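Local structure of Glucose/sorbosone dehydrogenases (Escherichia coli K12, 2G8S) at residues D333-V338 with L347-P352; G322-D327 with T340-G345; A277-D282 with V328-D333; P20-F25 with L33-G38. The protein belongs to the glucose/sorbosone dehydrogenase family, whose members fold as beta-propellers, and carries a bound calcium ion in this structure. All blocks are in the same frame, centred on the assembly; numbering follows the deposited sequence. Where two conformers were deposited one is given.

Three of the four contacts involve the last blade of the propeller, and interaction 4 lies in the first. Interactions 1 and 3 have centres about 8 Å apart and share Asp-333; a probable hydrogen bond from Tyr-337 N to Arg-329 O (2.7 Å) joins them within one sheet. Interaction 2 lies at the other end of strand 325-330, its centre about 20 Å from that of interaction 3. Interaction 4, centred about 12 Å from interaction 2, packs against it through Pro-20 CG and Thr-340 O (3.2 Å), and both touch the same 1,2-ethanediol (chain F). The calcium ligands Glu-223 and Tyr-233 belong to none of these segments.

Interaction 1: residues D333-V338 with L347-P352; sequences DGYLYV and LLKVSP. With EDO (1,2-ethanediol), chain L.
Lys-349 NZ meets three groups, two of them on the 333-338 segment. It donates to O1 of a 1,2-ethanediol (chain L) at 2.9 Å and forms a long salt bridge to Asp-333 OD2 at 3.9 Å. It also makes a cation-pi contact with Tyr-335, lying 4.5 Å from the ring centroid and 7° off the normal. Lys-349 CE does the actual touching, 3.4 Å above the ring plane. The lysine is extended throughout, with CG anti to the backbone N (chi1 -179°), which carries CE past the Tyr-337 hydroxyl as well. Tyr-337 OH donates to Asp-333 OD2 at 2.5 Å on the syn side of the carboxylate and accepts from ethanediol O2. The second carboxylate oxygen closes an Asx turn: Asp-333 OD1 takes Tyr-335 N from 55° above its plane.

Tyr-337 and Lys-349 share one face of an antiparallel hairpin in the last propeller blade, whose outer edge is the N-terminal strand 8-17, as in a Velcro closure; Asp-333 and Tyr-335 come from the turn leading into it. Leu-336/Val-350 and Val-338/Leu-348 each exchange two backbone bonds. On the face of these four residues, Val-338 CG2 meets Val-350 CG2 at 3.9 Å.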
loop_
_atom_site.group_PDB
_atom_site.type_symbol
_atom_site.label_atom_id
_atom_site.label_comp_id
_atom_site.label_asym_id
_atom_site.label_seq_id
_atom_site.Cartn_x
_atom_site.Cartn_y
_atom_site.Cartn_z
ATOM N N ASP A 333 -6.981 -10.283 16.419
ATOM C CA ASP A 333 -6.667 -11.417 17.288
ATOM C C ASP A 333 -5.175 -11.531 17.645
ATOM O O ASP A 333 -4.771 -12.429 18.381
ATOM C CB ASP A 333 -7.140 -12.717 16.632
ATOM C CG ASP A 333 -6.527 -12.941 15.241
ATOM O OD1 ASP A 333 -5.688 -12.125 14.794
ATOM O OD2 ASP A 333 -6.876 -13.946 14.600
ATOM N N GLY A 334 -4.362 -10.625 17.110
ATOM C CA GLY A 334 -2.926 -10.632 17.395
ATOM C C GLY A 334 -2.120 -11.612 16.559
ATOM O O GLY A 334 -0.946 -11.874 16.852
ATOM N N TYR A 335 -2.739 -12.158 15.511
ATOM C CA TYR A 335 -2.010 -12.961 14.537
ATOM C C TYR A 335 -1.601 -12.098 13.349
ATOM O O TYR A 335 -2.206 -11.051 13.100
ATOM C CB TYR A 335 -2.883 -14.129 14.062
ATOM C CG TYR A 335 -2.916 -15.275 15.043
ATOM C CD1 TYR A 335 -2.150 -16.431 14.828
ATOM C CD2 TYR A 335 -3.717 -15.210 16.176
ATOM C CE1 TYR A 335 -2.168 -17.493 15.749
ATOM C CE2 TYR A 335 -3.750 -16.271 17.101
ATOM C CZ TYR A 335 -2.981 -17.398 16.874
ATOM O OH TYR A 335 -3.018 -18.430 17.795
ATOM N N LEU A 336 -0.580 -12.542 12.622
ATOM C CA LEU A 336 -0.213 -11.909 11.358
ATOM C C LEU A 336 -0.961 -12.602 10.232
ATOM O O LEU A 336 -1.037 -13.824 10.206
ATOM C CB LEU A 336 1.293 -12.028 11.128
ATOM C CG LEU A 336 1.972 -10.971 10.268
ATOM C CD1 LEU A 336 1.954 -9.625 11.017
ATOM C CD2 LEU A 336 3.409 -11.414 9.976
ATOM N N TYR A 337 -1.511 -11.810 9.313
ATOM C CA TYR A 337 -2.218 -12.328 8.142
ATOM C C TYR A 337 -1.453 -11.912 6.899
ATOM O O TYR A 337 -1.052 -10.760 6.769
ATOM C CB TYR A 337 -3.662 -11.831 8.106
ATOM C CG TYR A 337 -4.501 -12.498 9.173
ATOM C CD1 TYR A 337 -5.297 -13.604 8.876
ATOM C CD2 TYR A 337 -4.467 -12.046 10.496
ATOM C CE1 TYR A 337 -6.046 -14.230 9.858
ATOM C CE2 TYR A 337 -5.221 -12.678 11.502
ATOM C CZ TYR A 337 -6.014 -13.767 11.163
ATOM O OH TYR A 337 -6.772 -14.416 12.118
ATOM N N VAL A 338 -1.238 -12.869 6.003
ATOM C CA VAL A 338 -0.330 -12.665 4.875
ATOM C C VAL A 338 -1.003 -13.103 3.583
ATOM O O VAL A 338 -1.631 -14.155 3.540
ATOM C CB VAL A 338 1.006 -13.450 5.077
ATOM C CG1 VAL A 338 1.948 -13.294 3.886
ATOM C CG2 VAL A 338 1.709 -12.999 6.356
ATOM N N LEU A 347 -3.962 -17.011 1.484
ATOM C CA LEU A 347 -4.123 -16.238 2.708
ATOM C C LEU A 347 -3.573 -17.106 3.829
ATOM O O LEU A 347 -4.044 -18.233 4.031
ATOM C CB LEU A 347 -5.599 -15.938 2.953
ATOM C CG LEU A 347 -5.981 -15.371 4.326
ATOM C CD1 LEU A 347 -5.450 -13.950 4.528
ATOM C CD2 LEU A 347 -7.503 -15.435 4.487
ATOM N N LEU A 348 -2.569 -16.577 4.535
ATOM C CA LEU A 348 -1.869 -17.303 5.586
ATOM C C LEU A 348 -2.087 -16.637 6.930
ATOM O O LEU A 348 -2.137 -15.412 7.014
ATOM C CB LEU A 348 -0.368 -17.302 5.304
ATOM C CG LEU A 348 0.114 -17.749 3.919
ATOM C CD1 LEU A 348 1.606 -17.493 3.730
ATOM C CD2 LEU A 348 -0.203 -19.218 3.707
ATOM N N LYS A 349 -2.202 -17.462 7.972
ATOM C CA LYS A 349 -2.281 -16.993 9.354
ATOM C C LYS A 349 -0.989 -17.439 10.028
ATOM O O LYS A 349 -0.679 -18.641 10.067
ATOM C CB LYS A 349 -3.504 -17.599 10.051
ATOM C CG LYS A 349 -3.711 -17.161 11.508
ATOM C CD LYS A 349 -5.047 -17.683 12.010
ATOM C CE LYS A 349 -5.307 -17.294 13.457
ATOM N NZ LYS A 349 -6.636 -17.786 13.916
ATOM N N VAL A 350 -0.236 -16.464 10.534
ATOM C CA VAL A 350 1.150 -16.687 10.938
ATOM C C VAL A 350 1.355 -16.288 12.398
ATOM O O VAL A 350 0.813 -15.282 12.854
ATOM C CB VAL A 350 2.124 -15.894 10.013
ATOM C CG1 VAL A 350 3.581 -16.161 10.388
ATOM C CG2 VAL A 350 1.888 -16.231 8.533
ATOM N N SER A 351 2.120 -17.102 13.123
ATOM C CA SER A 351 2.422 -16.841 14.526
ATOM C C SER A 351 3.822 -17.371 14.872
ATOM O O SER A 351 4.341 -18.253 14.194
ATOM C CB SER A 351 1.346 -17.465 15.424
ATOM O OG SER A 351 1.116 -18.822 15.077
ATOM N N PRO A 352 4.458 -16.807 15.913
ATOM C CA PRO A 352 5.800 -17.267 16.286
ATOM C C PRO A 352 5.780 -18.551 17.112
ATOM O O PRO A 352 4.792 -18.835 17.791
ATOM C CB PRO A 352 6.321 -16.120 17.157
ATOM C CG PRO A 352 5.101 -15.561 17.803
ATOM C CD PRO A 352 3.971 -15.731 16.793
HETATM C C1 EDO L . -9.714 -18.643 11.571
HETATM O O1 EDO L . -8.346 -18.879 11.915
HETATM C C2 EDO L . -9.986 -17.146 11.545
HETATM O O2 EDO L . -8.779 -16.441 11.234
#

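Interaction 2: residues G322-D327 with T340-G345; sequences GQRIRD and TDESSG. With EDO (1,2-ethanediol), chain F.
Arg-324 and Asp-341 form the tight part of a contact where strands 325-330 and 336-340 end their antiparallel pairing, at the non-hydrogen-bonded pair Ile-325/Thr-340 and beside a classic beta bulge in which Arg-326 and Asp-327 both face Leu-339. Asp-341 N donates to Arg-324 O at 2.8 Å, from 47° above the carbonyl plane. The Arg-324 side chain then returns to the same residue: NE and NH2 grip the single atom Asp-341 OD2 side-on, at 3.0 Å and 2.9 Å, in the guanidinium plane. With Asp-341 CG anti to its backbone N (chi1 -172°), the two side chains run alongside each other. Arg-324 N donates to Glu-342 OE2 at 2.8 Å, on the anti side of the carboxylate.

Away from this grip the contact is looser. Arg-326 NE reaches Asp-341 OD1 only as a long salt bridge of 3.7 Å, its guanidinium almost perpendicular to the carboxylate (87°). Water bridges this pair and the other margin too: one molecule links Gly-322 O to Glu-342 OE2, and another links Thr-340 OG1, itself bonded to Glu-346 N, to Gln-323 OE1; Gln-323 NE2 bonds to Arg-321 O. Next to that water, Gln-323 CB and Thr-340 CG2 touch at 3.9 Å.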
loop_
_atom_site.group_PDB
_atom_site.type_symbol
_atom_site.label_atom_id
_atom_site.label_comp_id
_atom_site.label_asym_id
_atom_site.label_seq_id
_atom_site.Cartn_x
_atom_site.Cartn_y
_atom_site.Cartn_z
ATOM N N GLY A 322 8.771 -20.200 -0.444
ATOM C CA GLY A 322 9.048 -19.853 -1.836
ATOM C C GLY A 322 7.983 -19.042 -2.545
ATOM O O GLY A 322 7.935 -19.042 -3.780
ATOM N N GLN A 323 7.146 -18.332 -1.782
ATOM C CA GLN A 323 6.051 -17.546 -2.348
ATOM C C GLN A 323 6.318 -16.050 -2.267
ATOM O O GLN A 323 6.748 -15.542 -1.222
ATOM C CB GLN A 323 4.734 -17.861 -1.631
ATOM C CG GLN A 323 4.410 -19.349 -1.548
ATOM C CD GLN A 323 4.276 -20.013 -2.914
ATOM O OE1 GLN A 323 3.363 -19.701 -3.687
ATOM N NE2 GLN A 323 5.189 -20.933 -3.217
ATOM N N ARG A 324 6.048 -15.352 -3.368
ATOM C CA ARG A 324 6.092 -13.886 -3.370
ATOM C C ARG A 324 5.082 -13.367 -2.355
ATOM O O ARG A 324 3.954 -13.844 -2.315
ATOM C CB ARG A 324 5.733 -13.343 -4.757
ATOM C CG ARG A 324 6.638 -13.805 -5.893
ATOM C CD ARG A 324 6.009 -13.529 -7.270
ATOM N NE ARG A 324 5.529 -12.156 -7.445
ATOM C CZ ARG A 324 6.306 -11.112 -7.746
ATOM N NH1 ARG A 324 7.619 -11.268 -7.893
ATOM N NH2 ARG A 324 5.773 -9.904 -7.888
ATOM N N ILE A 325 5.475 -12.388 -1.539
ATOM C CA ILE A 325 4.576 -11.865 -0.511
ATOM C C ILE A 325 4.033 -10.495 -0.911
ATOM O O ILE A 325 4.801 -9.562 -1.154
ATOM C CB ILE A 325 5.256 -11.792 0.873
ATOM C CG1 ILE A 325 5.826 -13.158 1.287
ATOM C CG2 ILE A 325 4.285 -11.240 1.915
ATOM C CD1 ILE A 325 4.790 -14.297 1.335
ATOM N N ARG A 326 2.706 -10.387 -0.943
ATOM C CA ARG A 326 2.030 -9.173 -1.380
ATOM C C ARG A 326 1.576 -8.274 -0.223
ATOM O O ARG A 326 1.762 -7.054 -0.279
ATOM C CB ARG A 326 0.837 -9.539 -2.281
ATOM C CG ARG A 326 -0.185 -8.420 -2.536
ATOM C CD ARG A 326 0.424 -7.134 -3.122
ATOM N NE ARG A 326 0.951 -7.336 -4.462
ATOM C CZ ARG A 326 1.742 -6.463 -5.087
ATOM N NH1 ARG A 326 2.129 -5.348 -4.482
ATOM N NH2 ARG A 326 2.167 -6.726 -6.308
ATOM N N ASP A 327 0.964 -8.852 0.809
ATOM C CA ASP A 327 0.409 -8.023 1.889
ATOM C C ASP A 327 0.621 -8.703 3.223
ATOM O O ASP A 327 0.691 -9.935 3.303
ATOM C CB ASP A 327 -1.091 -7.713 1.677
ATOM C CG ASP A 327 -1.526 -6.393 2.331
ATOM O OD1 ASP A 327 -0.686 -5.680 2.931
ATOM O OD2 ASP A 327 -2.724 -6.055 2.227
ATOM N N THR A 340 -0.177 -13.840 -0.523
ATOM C CA THR A 340 0.913 -14.078 -1.459
ATOM C C THR A 340 0.556 -13.608 -2.873
ATOM O O THR A 340 -0.620 -13.615 -3.257
ATOM C CB THR A 340 1.334 -15.556 -1.484
ATOM O OG1 THR A 340 0.306 -16.345 -2.092
ATOM C CG2 THR A 340 1.597 -16.051 -0.073
ATOM N N ASP A 341 1.582 -13.204 -3.630
ATOM C CA ASP A 341 1.413 -12.609 -4.961
ATOM C C ASP A 341 1.638 -13.664 -6.034
ATOM O O ASP A 341 2.655 -13.643 -6.745
ATOM C CB ASP A 341 2.385 -11.443 -5.163
ATOM C CG ASP A 341 2.115 -10.686 -6.451
ATOM O OD1 ASP A 341 0.956 -10.278 -6.662
ATOM O OD2 ASP A 341 3.050 -10.502 -7.261
ATOM N N GLU A 342 0.679 -14.583 -6.142
ATOM C CA GLU A 342 0.793 -15.734 -7.038
ATOM C C GLU A 342 -0.544 -16.015 -7.744
ATOM O O GLU A 342 -1.601 -15.573 -7.281
ATOM C CB GLU A 342 1.247 -16.971 -6.248
ATOM C CG GLU A 342 2.540 -16.815 -5.423
ATOM C CD GLU A 342 3.821 -16.791 -6.247
ATOM O OE1 GLU A 342 3.764 -16.980 -7.485
ATOM O OE2 GLU A 342 4.901 -16.580 -5.645
ATOM N N SER A 343 -0.482 -16.725 -8.875
ATOM C CA SER A 343 -1.680 -17.162 -9.591
ATOM C C SER A 343 -2.510 -18.086 -8.710
ATOM O O SER A 343 -3.744 -18.015 -8.696
ATOM C CB SER A 343 -1.290 -17.885 -10.882
ATOM O OG SER A 343 -0.565 -17.016 -11.728
ATOM N N SER A 344 -1.811 -18.963 -7.987
ATOM C CA SER A 344 -2.443 -19.794 -6.969
ATOM C C SER A 344 -1.985 -19.299 -5.594
ATOM O O SER A 344 -1.273 -19.989 -4.844
ATOM C CB SER A 344 -2.147 -21.282 -7.189
ATOM O OG SER A 344 -3.133 -22.082 -6.556
ATOM N N GLY A 345 -2.398 -18.075 -5.284
ATOM C CA GLY A 345 -2.028 -17.395 -4.051
ATOM C C GLY A 345 -2.744 -17.907 -2.815
ATOM O O GLY A 345 -3.692 -18.696 -2.892
HETATM C C1 EDO F . -0.486 -3.949 -1.238
HETATM O O1 EDO F . -0.619 -5.025 -0.313
HETATM C C2 EDO F . 0.910 -3.344 -1.169
HETATM O O2 EDO F . 1.865 -4.375 -1.457
HETATM O O HOH W 1 7.098 -18.028 -6.364
HETATM O O HOH W 2 1.087 -18.827 -2.519
HETATM O O HOH W 3 1.521 -8.239 -8.103
#

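Interaction 3: residues A277-D282 with V328-D333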
loop_
_atom_site.group_PDB
_atom_site.type_symbol
_atom_site.label_atom_id
_atom_site.label_comp_id
_atom_site.label_asym_id
_atom_site.label_seq_id
_atom_site.Cartn_x
_atom_site.Cartn_y
_atom_site.Cartn_z
ATOM N N ALA A 277 2.996 -4.144 8.317
ATOM C CA ALA A 277 2.154 -4.129 9.510
ATOM C C ALA A 277 3.013 -3.968 10.753
ATOM O O ALA A 277 3.997 -4.690 10.938
ATOM C CB ALA A 277 1.360 -5.416 9.603
ATOM N N PHE A 278 2.653 -3.003 11.587
ATOM C CA PHE A 278 3.261 -2.881 12.915
ATOM C C PHE A 278 2.570 -3.851 13.858
ATOM O O PHE A 278 1.366 -4.106 13.734
ATOM C CB PHE A 278 3.082 -1.457 13.457
ATOM C CG PHE A 278 3.828 -0.409 12.676
ATOM C CD1 PHE A 278 5.176 -0.181 12.918
ATOM C CD2 PHE A 278 3.184 0.350 11.697
ATOM C CE1 PHE A 278 5.882 0.783 12.186
ATOM C CE2 PHE A 278 3.877 1.306 10.957
ATOM C CZ PHE A 278 5.222 1.528 11.206
ATOM N N TYR A 279 3.331 -4.350 14.830
ATOM C CA TYR A 279 2.802 -5.319 15.787
ATOM C C TYR A 279 2.863 -4.750 17.202
ATOM O O TYR A 279 3.952 -4.503 17.715
ATOM C CB TYR A 279 3.536 -6.658 15.694
ATOM C CG TYR A 279 2.784 -7.733 16.436
ATOM C CD1 TYR A 279 1.891 -8.573 15.771
ATOM C CD2 TYR A 279 2.942 -7.887 17.812
ATOM C CE1 TYR A 279 1.187 -9.552 16.464
ATOM C CE2 TYR A 279 2.254 -8.847 18.507
ATOM C CZ TYR A 279 1.378 -9.681 17.833
ATOM O OH TYR A 279 0.685 -10.631 18.538
ATOM N N ASN A 280 1.682 -4.546 17.791
ATOM C CA ASN A 280 1.575 -3.893 19.102
ATOM C C ASN A 280 0.624 -4.636 20.044
ATOM O O ASN A 280 -0.012 -4.038 20.920
ATOM C CB ASN A 280 1.125 -2.440 18.930
ATOM C CG ASN A 280 -0.303 -2.331 18.435
ATOM O OD1 ASN A 280 -0.844 -3.275 17.870
ATOM N ND2 ASN A 280 -0.919 -1.174 18.649
ATOM N N SER A 281 0.568 -5.959 19.891
ATOM C CA SER A 281 -0.324 -6.812 20.684
ATOM C C SER A 281 0.434 -7.630 21.725
ATOM O O SER A 281 1.565 -8.044 21.497
ATOM C CB SER A 281 -1.106 -7.750 19.754
ATOM O OG SER A 281 -1.833 -8.737 20.477
ATOM N N ASP A 282 -0.200 -7.856 22.874
ATOM C CA ASP A 282 0.347 -8.766 23.882
ATOM C C ASP A 282 0.033 -10.236 23.583
ATOM O O ASP A 282 0.467 -11.125 24.327
ATOM C CB ASP A 282 -0.151 -8.393 25.285
ATOM C CG ASP A 282 0.547 -7.169 25.855
ATOM O OD1 ASP A 282 1.651 -6.826 25.380
ATOM O OD2 ASP A 282 -0.033 -6.558 26.782
ATOM N N VAL A 328 0.732 -7.877 4.258
ATOM C CA VAL A 328 0.943 -8.330 5.626
ATOM C C VAL A 328 0.101 -7.426 6.522
ATOM O O VAL A 328 0.170 -6.197 6.413
ATOM C CB VAL A 328 2.446 -8.231 6.050
ATOM C CG1 VAL A 328 2.628 -8.719 7.482
ATOM C CG2 VAL A 328 3.347 -9.037 5.104
ATOM N N ARG A 329 -0.689 -8.046 7.397
ATOM C CA ARG A 329 -1.563 -7.303 8.307
ATOM C C ARG A 329 -1.582 -7.917 9.685
ATOM O O ARG A 329 -1.511 -9.137 9.840
ATOM C CB ARG A 329 -2.995 -7.277 7.778
ATOM C CG ARG A 329 -3.188 -6.428 6.543
ATOM C CD ARG A 329 -3.130 -4.940 6.866
ATOM N NE ARG A 329 -4.100 -4.567 7.897
ATOM C CZ ARG A 329 -5.406 -4.429 7.688
ATOM N NH1 ARG A 329 -5.922 -4.625 6.479
ATOM N NH2 ARG A 329 -6.198 -4.095 8.694
ATOM N N THR A 330 -1.679 -7.059 10.692
ATOM C CA THR A 330 -1.820 -7.537 12.059
ATOM C C THR A 330 -3.304 -7.614 12.362
ATOM O O THR A 330 -4.011 -6.606 12.288
ATOM C CB THR A 330 -1.138 -6.598 13.065
ATOM O OG1 THR A 330 0.268 -6.574 12.790
ATOM C CG2 THR A 330 -1.384 -7.069 14.504
ATOM N N GLY A 331 -3.776 -8.818 12.687
ATOM C CA GLY A 331 -5.190 -9.028 12.955
ATOM C C GLY A 331 -5.628 -8.557 14.330
ATOM O O GLY A 331 -4.795 -8.391 15.224
ATOM N N PRO A 332 -6.948 -8.356 14.521
ATOM C CA PRO A 332 -7.473 -7.969 15.829
ATOM C C PRO A 332 -7.239 -9.060 16.879
ATOM O O PRO A 332 -7.287 -8.778 18.079
ATOM C CB PRO A 332 -8.973 -7.797 15.565
ATOM C CG PRO A 332 -9.250 -8.658 14.374
ATOM C CD PRO A 332 -8.021 -8.513 13.518
ATOM N N ASP A 333 -6.981 -10.283 16.419
ATOM C CA ASP A 333 -6.667 -11.417 17.288
ATOM C C ASP A 333 -5.175 -11.531 17.645
ATOM O O ASP A 333 -4.771 -12.429 18.381
ATOM C CB ASP A 333 -7.140 -12.717 16.632
ATOM C CG ASP A 333 -6.527 -12.941 15.241
ATOM O OD1 ASP A 333 -5.688 -12.125 14.794
ATOM O OD2 ASP A 333 -6.876 -13.946 14.600
HETATM O O HOH W 4 -4.483 -8.061 20.022
#
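Thr-330 OG1 donates to Phe-278 O at 2.9 Å, and this is the one direct hydrogen bond between the two segments. It arrives from 50° above the carbonyl plane, so the hydroxyl sits over the peptide and makes no sheet-like bond. The torsion of Thr-330 divides its two branches between two partners: OG1 is anti to the carbonyl carbon (chi1 -63°) and goes to the backbone, while CG2 crosses to Tyr-279, touching CD1 of the ring at 3.8 Å. On the other flank of the hydroxyl lies the methyl of Ala-277, whose CB is 3.6 Å from Thr-330 OG1 and 3.5 Å from Val-328 O. The same CB meets Val-328 CG1 at 4.1 Å. A small side chain is thus pressed directly onto the backbone of the opposing strand.

In the next shell, Tyr-279 is held at its far end by a hydrogen bond from its hydroxyl to Gly-334 O and at its ring by an edge-to-face contact with Trp-287. Towards the loop ends the link becomes looser: a water joins Ser-281 OG to Pro-332 O, the latter bond weak.

Strands 277-279 and 328-330 run in the same general direction, their axes 34° apart and 6.0 Å at closest approach. Each is an outermost strand of its own antiparallel sheet. The contact is therefore one between adjacent propeller blades: strand 273-279 pairs with strand 290-295, strand 325-330 pairs with strand 336-340, and Phe-292 and Leu-336 both pack against Val-328.

Interaction 4: residues P20-F25 with L33-G38; sequences PWALAF and LITLRG. With EDO (1,2-ethanediol), chain F.
Trp-21 and Arg-37 meet where CD1 of the indole touches the arginine CD at 3.7 Å; the ring and guanidinium planes are steeply inclined, 76° apart. One face of the indole carries C1 of a 1,2-ethanediol (chain F), 3.2 Å above the plane and displaced toward the rim, over the six-membered ring. In the conformer given, Arg-37 NE and NH2 also donate to Gly-66 O and Gly-64 O. At the far end of the strand, the Phe-25 ring has Leu-23 CD1 over one face, 3.5 Å above its plane, and meets Tyr-337 edge-to-face.

Between these rings the two strands pair antiparallel, at 155°. Ala-24 and Leu-33 exchange two backbone bonds, Ala-24 N to Leu-33 O and Leu-33 N to Ala-24 O, both 2.9 Å. Closer to Pro-20, Thr-35 O accepts from Trp-21 N at 2.9 Å and Thr-35 N donates to Ala-22 O at 3.0 Å, whereas Ala-22 N makes a weak bond to Thr-35 OG1. The threonine hydroxyl lies between its backbone N and carbonyl carbon (chi1 51°), which brings it to Ala-22; its stronger partner is Leu-69 O in the neighbouring strand 68-73. On the face bearing Pro-20, Leu-23, Ile-34 and Leu-36, Pro-20 CB meets Ile-34 CG2 and, in the conformer given, Leu-36 CD2, each at 3.9 Å.

Strand 20-25 is one of the two outermost strands of its four-stranded sheet, flanked by strands 68-73 and 325-330 of other sheets, and this up-and-down hairpin, which continues into strand 40-45, is characteristic of a beta-propeller blade.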
loop_
_atom_site.group_PDB
_atom_site.type_symbol
_atom_site.label_atom_id
_atom_site.label_comp_id
_atom_site.label_asym_id
_atom_site.label_seq_id
_atom_site.Cartn_x
_atom_site.Cartn_y
_atom_site.Cartn_z
ATOM N N PRO A 20 -4.191 -11.966 -5.031
ATOM C CA PRO A 20 -4.825 -11.100 -4.036
ATOM C C PRO A 20 -3.933 -9.880 -3.803
ATOM O O PRO A 20 -2.711 -9.990 -3.911
ATOM C CB PRO A 20 -4.876 -11.984 -2.788
ATOM C CG PRO A 20 -3.765 -12.981 -2.984
ATOM C CD PRO A 20 -3.740 -13.246 -4.455
ATOM N N TRP A 21 -4.529 -8.730 -3.508
ATOM C CA TRP A 21 -3.737 -7.520 -3.292
ATOM C C TRP A 21 -3.826 -6.986 -1.870
ATOM O O TRP A 21 -2.825 -6.501 -1.324
ATOM C CB TRP A 21 -4.135 -6.418 -4.278
ATOM C CG TRP A 21 -3.015 -5.424 -4.583
ATOM C CD1 TRP A 21 -2.030 -5.573 -5.510
ATOM C CD2 TRP A 21 -2.798 -4.140 -3.972
ATOM N NE1 TRP A 21 -1.204 -4.471 -5.512
ATOM C CE2 TRP A 21 -1.657 -3.571 -4.586
ATOM C CE3 TRP A 21 -3.456 -3.413 -2.968
ATOM C CZ2 TRP A 21 -1.164 -2.301 -4.235
ATOM C CZ3 TRP A 21 -2.959 -2.155 -2.608
ATOM C CH2 TRP A 21 -1.826 -1.618 -3.240
ATOM N N ALA A 22 -5.019 -7.055 -1.286
ATOM C CA ALA A 22 -5.249 -6.494 0.047
ATOM C C ALA A 22 -6.348 -7.226 0.775
ATOM O O ALA A 22 -7.151 -7.942 0.170
ATOM C CB ALA A 22 -5.591 -5.010 -0.041
ATOM N N LEU A 23 -6.378 -7.036 2.090
ATOM C CA LEU A 23 -7.484 -7.536 2.890
ATOM C C LEU A 23 -7.960 -6.500 3.901
ATOM O O LEU A 23 -7.194 -5.621 4.318
ATOM C CB LEU A 23 -7.105 -8.838 3.595
ATOM C CG LEU A 23 -6.088 -8.785 4.734
ATOM C CD1 LEU A 23 -6.750 -8.434 6.068
ATOM C CD2 LEU A 23 -5.345 -10.108 4.852
ATOM N N ALA A 24 -9.223 -6.623 4.290
ATOM C CA ALA A 24 -9.801 -5.790 5.332
ATOM C C ALA A 24 -10.542 -6.688 6.294
ATOM O O ALA A 24 -11.369 -7.494 5.875
ATOM C CB ALA A 24 -10.744 -4.748 4.733
ATOM N N PHE A 25 -10.247 -6.558 7.579
ATOM C CA PHE A 25 -10.940 -7.340 8.596
ATOM C C PHE A 25 -12.299 -6.744 8.877
ATOM O O PHE A 25 -12.409 -5.542 9.129
ATOM C CB PHE A 25 -10.145 -7.361 9.907
ATOM C CG PHE A 25 -8.762 -7.912 9.770
ATOM C CD1 PHE A 25 -8.552 -9.281 9.618
ATOM C CD2 PHE A 25 -7.663 -7.061 9.811
ATOM C CE1 PHE A 25 -7.251 -9.798 9.497
ATOM C CE2 PHE A 25 -6.365 -7.567 9.689
ATOM C CZ PHE A 25 -6.167 -8.936 9.524
ATOM N N LEU A 33 -12.654 -9.139 3.884
ATOM C CA LEU A 33 -12.768 -8.922 2.451
ATOM C C LEU A 33 -11.364 -9.030 1.865
ATOM O O LEU A 33 -10.379 -8.650 2.513
ATOM C CB LEU A 33 -13.344 -7.539 2.163
ATOM C CG LEU A 33 -14.746 -7.206 2.692
ATOM C CD1 LEU A 33 -15.091 -5.768 2.357
ATOM C CD2 LEU A 33 -15.810 -8.153 2.148
ATOM N N ILE A 34 -11.275 -9.556 0.646
ATOM C CA ILE A 34 -10.006 -9.680 -0.061
ATOM C C ILE A 34 -10.191 -9.166 -1.477
ATOM O O ILE A 34 -11.163 -9.526 -2.139
ATOM C CB ILE A 34 -9.522 -11.163 -0.131
ATOM C CG1 ILE A 34 -9.456 -11.782 1.274
ATOM C CG2 ILE A 34 -8.169 -11.262 -0.838
ATOM C CD1 ILE A 34 -9.256 -13.296 1.293
ATOM N N THR A 35 -9.277 -8.314 -1.932
ATOM C CA THR A 35 -9.276 -7.916 -3.336
ATOM C C THR A 35 -8.415 -8.872 -4.139
ATOM O O THR A 35 -7.343 -9.267 -3.694
ATOM C CB THR A 35 -8.722 -6.496 -3.543
ATOM O OG1 THR A 35 -7.449 -6.372 -2.889
ATOM C CG2 THR A 35 -9.689 -5.459 -3.009
ATOM N N LEU A 36 -8.925 -9.271 -5.300
ATOM C CA LEU A 36 -8.149 -10.030 -6.270
ATOM C C LEU A 36 -7.911 -9.093 -7.436
ATOM O O LEU A 36 -8.853 -8.501 -7.958
ATOM C CB LEU A 36 -8.905 -11.275 -6.728
ATOM C CG LEU A 36 -9.297 -12.270 -5.642
ATOM C CD1 LEU A 36 -10.121 -13.359 -6.289
ATOM C CD2 LEU A 36 -8.062 -12.859 -4.942
ATOM N N ARG A 37 -6.647 -8.948 -7.819
ATOM C CA ARG A 37 -6.237 -7.840 -8.687
ATOM C C ARG A 37 -6.908 -7.851 -10.062
ATOM O O ARG A 37 -7.062 -6.803 -10.686
ATOM C CB ARG A 37 -4.710 -7.761 -8.808
ATOM C CG ARG A 37 -4.204 -6.362 -9.156
ATOM C CD ARG A 37 -2.684 -6.250 -9.071
ATOM N NE ARG A 37 -2.025 -6.810 -10.249
ATOM C CZ ARG A 37 -1.158 -7.822 -10.240
ATOM N NH1 ARG A 37 -0.800 -8.409 -9.105
ATOM N NH2 ARG A 37 -0.634 -8.240 -11.380
ATOM N N GLY A 38 -7.325 -9.027 -10.514
ATOM C CA GLY A 38 -8.033 -9.144 -11.784
ATOM C C GLY A 38 -9.383 -8.441 -11.787
ATOM O O GLY A 38 -9.961 -8.210 -12.858
HETATM C C1 EDO F . -0.486 -3.949 -1.238
HETATM O O1 EDO F . -0.619 -5.025 -0.313
HETATM C C2 EDO F . 0.910 -3.344 -1.169
HETATM O O2 EDO F . 1.865 -4.375 -1.457
#